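Local structure of Lmo2812 protein (Listeria monocytogenes EGD-e, 5ZQA) at residues S34-E44 with G245-G256. The protein is a penicillin-binding protein of the peptidase S11 family that probably acts as a serine-type D-Ala-D-Ala carboxypeptidase in cell-wall peptidoglycan metabolism. Numbering follows the deposited sequence.
Sequences SANAAAVYSVE and GKRVISIVLDAG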
loop_
_atom_site.group_PDB
_atom_site.type_symbol
_atom_site.label_atom_id
_atom_site.label_comp_id
_atom_site.label_asym_id
_atom_site.label_seq_id
_atom_site.Cartn_x
_atom_site.Cartn_y
_atom_site.Cartn_z
ATOM N N SER A 34 -13.687 -14.193 0.065
ATOM C CA SER A 34 -14.529 -13.173 0.681
ATOM C C SER A 34 -14.492 -11.897 -0.138
ATOM O O SER A 34 -15.505 -11.217 -0.305
ATOM C CB SER A 34 -14.079 -12.880 2.111
ATOM O OG SER A 34 -14.843 -11.808 2.639
ATOM N N ALA A 35 -13.307 -11.583 -0.640
ATOM C CA ALA A 35 -13.084 -10.375 -1.425
ATOM C C ALA A 35 -14.087 -10.222 -2.551
ATOM O O ALA A 35 -14.402 -11.188 -3.242
ATOM C CB ALA A 35 -11.683 -10.392 -2.003
ATOM N N ASN A 36 -14.567 -9.003 -2.756
ATOM C CA ASN A 36 -15.442 -8.743 -3.889
ATOM C C ASN A 36 -14.678 -8.507 -5.190
ATOM O O ASN A 36 -15.229 -8.699 -6.272
ATOM C CB ASN A 36 -16.363 -7.575 -3.556
ATOM C CG ASN A 36 -17.455 -7.989 -2.581
ATOM O OD1 ASN A 36 -18.111 -9.014 -2.787
ATOM N ND2 ASN A 36 -17.631 -7.228 -1.506
ATOM N N ALA A 37 -13.404 -8.136 -5.090
ATOM C CA ALA A 37 -12.519 -8.110 -6.257
ATOM C C ALA A 37 -11.180 -8.684 -5.839
ATOM O O ALA A 37 -10.680 -8.369 -4.758
ATOM C CB ALA A 37 -12.344 -6.700 -6.800
ATOM N N ALA A 38 -10.611 -9.544 -6.670
ATOM C CA ALA A 38 -9.354 -10.183 -6.310
ATOM C C ALA A 38 -8.612 -10.662 -7.531
ATOM O O ALA A 38 -9.215 -10.936 -8.571
ATOM C CB ALA A 38 -9.600 -11.335 -5.375
ATOM N N ALA A 39 -7.299 -10.780 -7.399
ATOM C CA ALA A 39 -6.481 -11.263 -8.498
ATOM C C ALA A 39 -5.098 -11.644 -8.006
ATOM O O ALA A 39 -4.665 -11.215 -6.931
ATOM C CB ALA A 39 -6.381 -10.200 -9.612
ATOM N N VAL A 40 -4.406 -12.462 -8.785
ATOM C CA VAL A 40 -2.989 -12.679 -8.541
ATOM C C VAL A 40 -2.310 -12.744 -9.902
ATOM O O VAL A 40 -2.866 -13.302 -10.861
ATOM C CB VAL A 40 -2.724 -13.946 -7.656
ATOM C CG1 VAL A 40 -3.306 -15.240 -8.286
ATOM C CG2 VAL A 40 -1.234 -14.079 -7.326
ATOM N N TYR A 41 -1.146 -12.104 -9.982
ATOM C CA TYR A 41 -0.420 -11.926 -11.238
ATOM C C TYR A 41 1.036 -12.348 -11.117
ATOM O O TYR A 41 1.661 -12.182 -10.074
ATOM C CB TYR A 41 -0.450 -10.457 -11.691
ATOM C CG TYR A 41 -1.825 -9.843 -11.862
ATOM C CD1 TYR A 41 -2.465 -9.240 -10.792
ATOM C CD2 TYR A 41 -2.475 -9.853 -13.094
ATOM C CE1 TYR A 41 -3.704 -8.669 -10.924
ATOM C CE2 TYR A 41 -3.732 -9.292 -13.238
ATOM C CZ TYR A 41 -4.345 -8.697 -12.148
ATOM O OH TYR A 41 -5.598 -8.138 -12.287
ATOM N N SER A 42 1.586 -12.853 -12.214
ATOM C CA SER A 42 3.022 -13.069 -12.326
ATOM C C SER A 42 3.744 -11.780 -12.729
ATOM O O SER A 42 3.425 -11.170 -13.751
ATOM C CB SER A 42 3.313 -14.166 -13.350
ATOM O OG SER A 42 4.709 -14.280 -13.540
ATOM N N VAL A 43 4.711 -11.364 -11.926
ATOM C CA VAL A 43 5.466 -10.148 -12.202
ATOM C C VAL A 43 6.302 -10.261 -13.477
ATOM O O VAL A 43 6.435 -9.293 -14.229
ATOM C CB VAL A 43 6.383 -9.803 -11.007
ATOM C CG1 VAL A 43 7.442 -8.784 -11.394
ATOM C CG2 VAL A 43 5.544 -9.303 -9.835
ATOM N N GLU A 44 6.847 -11.446 -13.735
ATOM C CA GLU A 44 7.825 -11.590 -14.811
ATOM C C GLU A 44 7.239 -11.285 -16.197
ATOM O O GLU A 44 7.868 -10.598 -17.011
ATOM C CB GLU A 44 8.424 -12.996 -14.779
ATOM C CG GLU A 44 9.404 -13.229 -13.613
ATOM C CD GLU A 44 8.742 -13.194 -12.237
ATOM O OE1 GLU A 44 7.590 -13.680 -12.099
ATOM O OE2 GLU A 44 9.377 -12.667 -11.290
ATOM N N GLY A 245 12.872 -17.500 -7.922
ATOM C CA GLY A 245 13.069 -16.424 -8.881
ATOM C C GLY A 245 11.801 -15.861 -9.508
ATOM O O GLY A 245 11.869 -14.939 -10.323
ATOM N N LYS A 246 10.649 -16.409 -9.129
ATOM C CA LYS A 246 9.369 -15.967 -9.655
ATOM C C LYS A 246 8.632 -15.178 -8.586
ATOM O O LYS A 246 8.400 -15.690 -7.499
ATOM C CB LYS A 246 8.519 -17.161 -10.111
ATOM C CG LYS A 246 7.035 -16.836 -10.309
ATOM C CD LYS A 246 6.237 -18.076 -10.673
ATOM C CE LYS A 246 4.747 -17.778 -10.706
ATOM N NZ LYS A 246 3.953 -18.987 -11.054
ATOM N N ARG A 247 8.269 -13.938 -8.900
ATOM C CA ARG A 247 7.510 -13.122 -7.962
ATOM C C ARG A 247 6.063 -12.991 -8.408
ATOM O O ARG A 247 5.778 -12.850 -9.603
ATOM C CB ARG A 247 8.148 -11.733 -7.812
ATOM C CG ARG A 247 7.344 -10.804 -6.887
ATOM C CD ARG A 247 8.075 -9.492 -6.551
ATOM N NE ARG A 247 9.277 -9.733 -5.750
ATOM C CZ ARG A 247 9.278 -9.927 -4.432
ATOM N NH1 ARG A 247 8.143 -9.907 -3.749
ATOM N NH2 ARG A 247 10.428 -10.150 -3.791
ATOM N N VAL A 248 5.146 -13.060 -7.445
ATOM C CA VAL A 248 3.741 -12.825 -7.754
ATOM C C VAL A 248 3.240 -11.691 -6.878
ATOM O O VAL A 248 3.827 -11.387 -5.830
ATOM C CB VAL A 248 2.864 -14.081 -7.552
ATOM C CG1 VAL A 248 3.372 -15.233 -8.439
ATOM C CG2 VAL A 248 2.822 -14.494 -6.089
ATOM N N ILE A 249 2.188 -11.029 -7.350
ATOM C CA ILE A 249 1.523 -9.988 -6.588
ATOM C C ILE A 249 0.044 -10.330 -6.518
ATOM O O ILE A 249 -0.593 -10.580 -7.545
ATOM C CB ILE A 249 1.726 -8.609 -7.214
ATOM C CG1 ILE A 249 3.205 -8.218 -7.129
ATOM C CG2 ILE A 249 0.867 -7.566 -6.491
ATOM C CD1 ILE A 249 3.527 -6.915 -7.847
ATOM N N SER A 250 -0.490 -10.380 -5.302
ATOM C CA SER A 250 -1.909 -10.664 -5.104
ATOM C C SER A 250 -2.640 -9.407 -4.668
ATOM O O SER A 250 -2.087 -8.582 -3.946
ATOM C CB SER A 250 -2.091 -11.771 -4.064
ATOM O OG SER A 250 -1.592 -11.359 -2.796
ATOM N N ILE A 251 -3.882 -9.262 -5.122
ATOM C CA ILE A 251 -4.725 -8.136 -4.739
ATOM C C ILE A 251 -6.046 -8.644 -4.168
ATOM O O ILE A 251 -6.726 -9.445 -4.813
ATOM C CB ILE A 251 -5.064 -7.227 -5.933
ATOM C CG1 ILE A 251 -3.831 -6.942 -6.802
ATOM C CG2 ILE A 251 -5.748 -5.960 -5.442
ATOM C CD1 ILE A 251 -2.853 -6.099 -6.139
ATOM N N VAL A 252 -6.399 -8.179 -2.969
ATOM C CA VAL A 252 -7.672 -8.478 -2.314
ATOM C C VAL A 252 -8.355 -7.172 -1.940
ATOM O O VAL A 252 -7.779 -6.366 -1.215
ATOM C CB VAL A 252 -7.463 -9.343 -1.047
ATOM C CG1 VAL A 252 -8.696 -9.314 -0.145
ATOM C CG2 VAL A 252 -7.097 -10.768 -1.447
ATOM N N LEU A 253 -9.564 -6.958 -2.453
ATOM C CA LEU A 253 -10.344 -5.759 -2.159
ATOM C C LEU A 253 -11.711 -6.125 -1.599
ATOM O O LEU A 253 -12.395 -6.987 -2.149
ATOM C CB LEU A 253 -10.518 -4.901 -3.421
ATOM C CG LEU A 253 -9.217 -4.496 -4.112
ATOM C CD1 LEU A 253 -9.510 -3.893 -5.486
ATOM C CD2 LEU A 253 -8.461 -3.508 -3.241
ATOM N N ASP A 254 -12.080 -5.470 -0.503
ATOM C CA ASP A 254 -13.407 -5.606 0.126
ATOM C C ASP A 254 -13.695 -7.023 0.613
ATOM O O ASP A 254 -14.755 -7.594 0.318
ATOM C CB ASP A 254 -14.513 -5.149 -0.846
ATOM C CG ASP A 254 -15.850 -4.901 -0.145
ATOM O OD1 ASP A 254 -15.852 -4.628 1.079
ATOM O OD2 ASP A 254 -16.898 -4.974 -0.821
ATOM N N ALA A 255 -12.761 -7.601 1.364
ATOM C CA ALA A 255 -13.077 -8.807 2.129
ATOM C C ALA A 255 -13.838 -8.403 3.399
ATOM O O ALA A 255 -13.813 -7.240 3.806
ATOM C CB ALA A 255 -11.809 -9.587 2.463
ATOM N N GLY A 256 -14.519 -9.358 4.031
ATOM C CA GLY A 256 -15.453 -9.023 5.096
ATOM C C GLY A 256 -14.890 -8.797 6.487
ATOM O O GLY A 256 -15.519 -8.127 7.307
HETATM O O HOH W 1 -16.931 -9.356 1.419
#
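Ala39 and Ile251 face each other as a hydrogen-bonded pair at the middle of two strands, 37-42 and 246-253, that run antiparallel at 176°. Ile251 N donates to Ala39 O at 2.8 Å, and Ala39 N returns a bond to Ile251 O. The same reciprocal pairing joins Tyr41 with Ile249, and Ala37 with Leu253, although the bond from Ala37 N is weak. In the intervening pairs the backbones come closer, and Val40 CA lies 3.3 Å from Ile249 O in a CA-H...O contact.

Packing is tight on both faces of this buried centre. Val40, Val248, Ser250 and Val252 lie on one face, where the last three touch helix 258-272; on the other, Ile249 meets helix 175-188, and Tyr41 stacks on Phe179 and bonds through OH to Glu51. At the rim of this core, partly exposed Val43 places CG2, anti to its carbonyl carbon, 3.7 Å from Ile249 CD1.

The ends are more open and more polar. Exposed Glu44 folds back at chi2 (66°), bringing OE2 within 2.9 Å of Arg247 N; this N-H meets the syn side, 25° out of the carboxylate plane. The Arg247 guanidinium leads away to Asp223 and Thr240. At the other end, Leu253 O takes weak bonds from both Asn36 N and Ala37 N, two residues against one, as in a classic beta bulge. Beyond it, Asn36 ND2 lies 2.5 Å from Asp254 OD2, too short to be taken at face value, so the detail of this pair is doubtful. Ser34 OG accepts a hydrogen bond from Gly256 N at 2.8 Å, and a water lies within hydrogen-bonding distance of Ser34 O and Asp254 O.

The contact thus pairs the central strand of the five-stranded antiparallel sheet with its neighbour 37-42, which in turn borders edge strand 48-52; with the C-terminal helix against it, this is characteristic of the penicillin-binding transpeptidase/beta-lactamase fold.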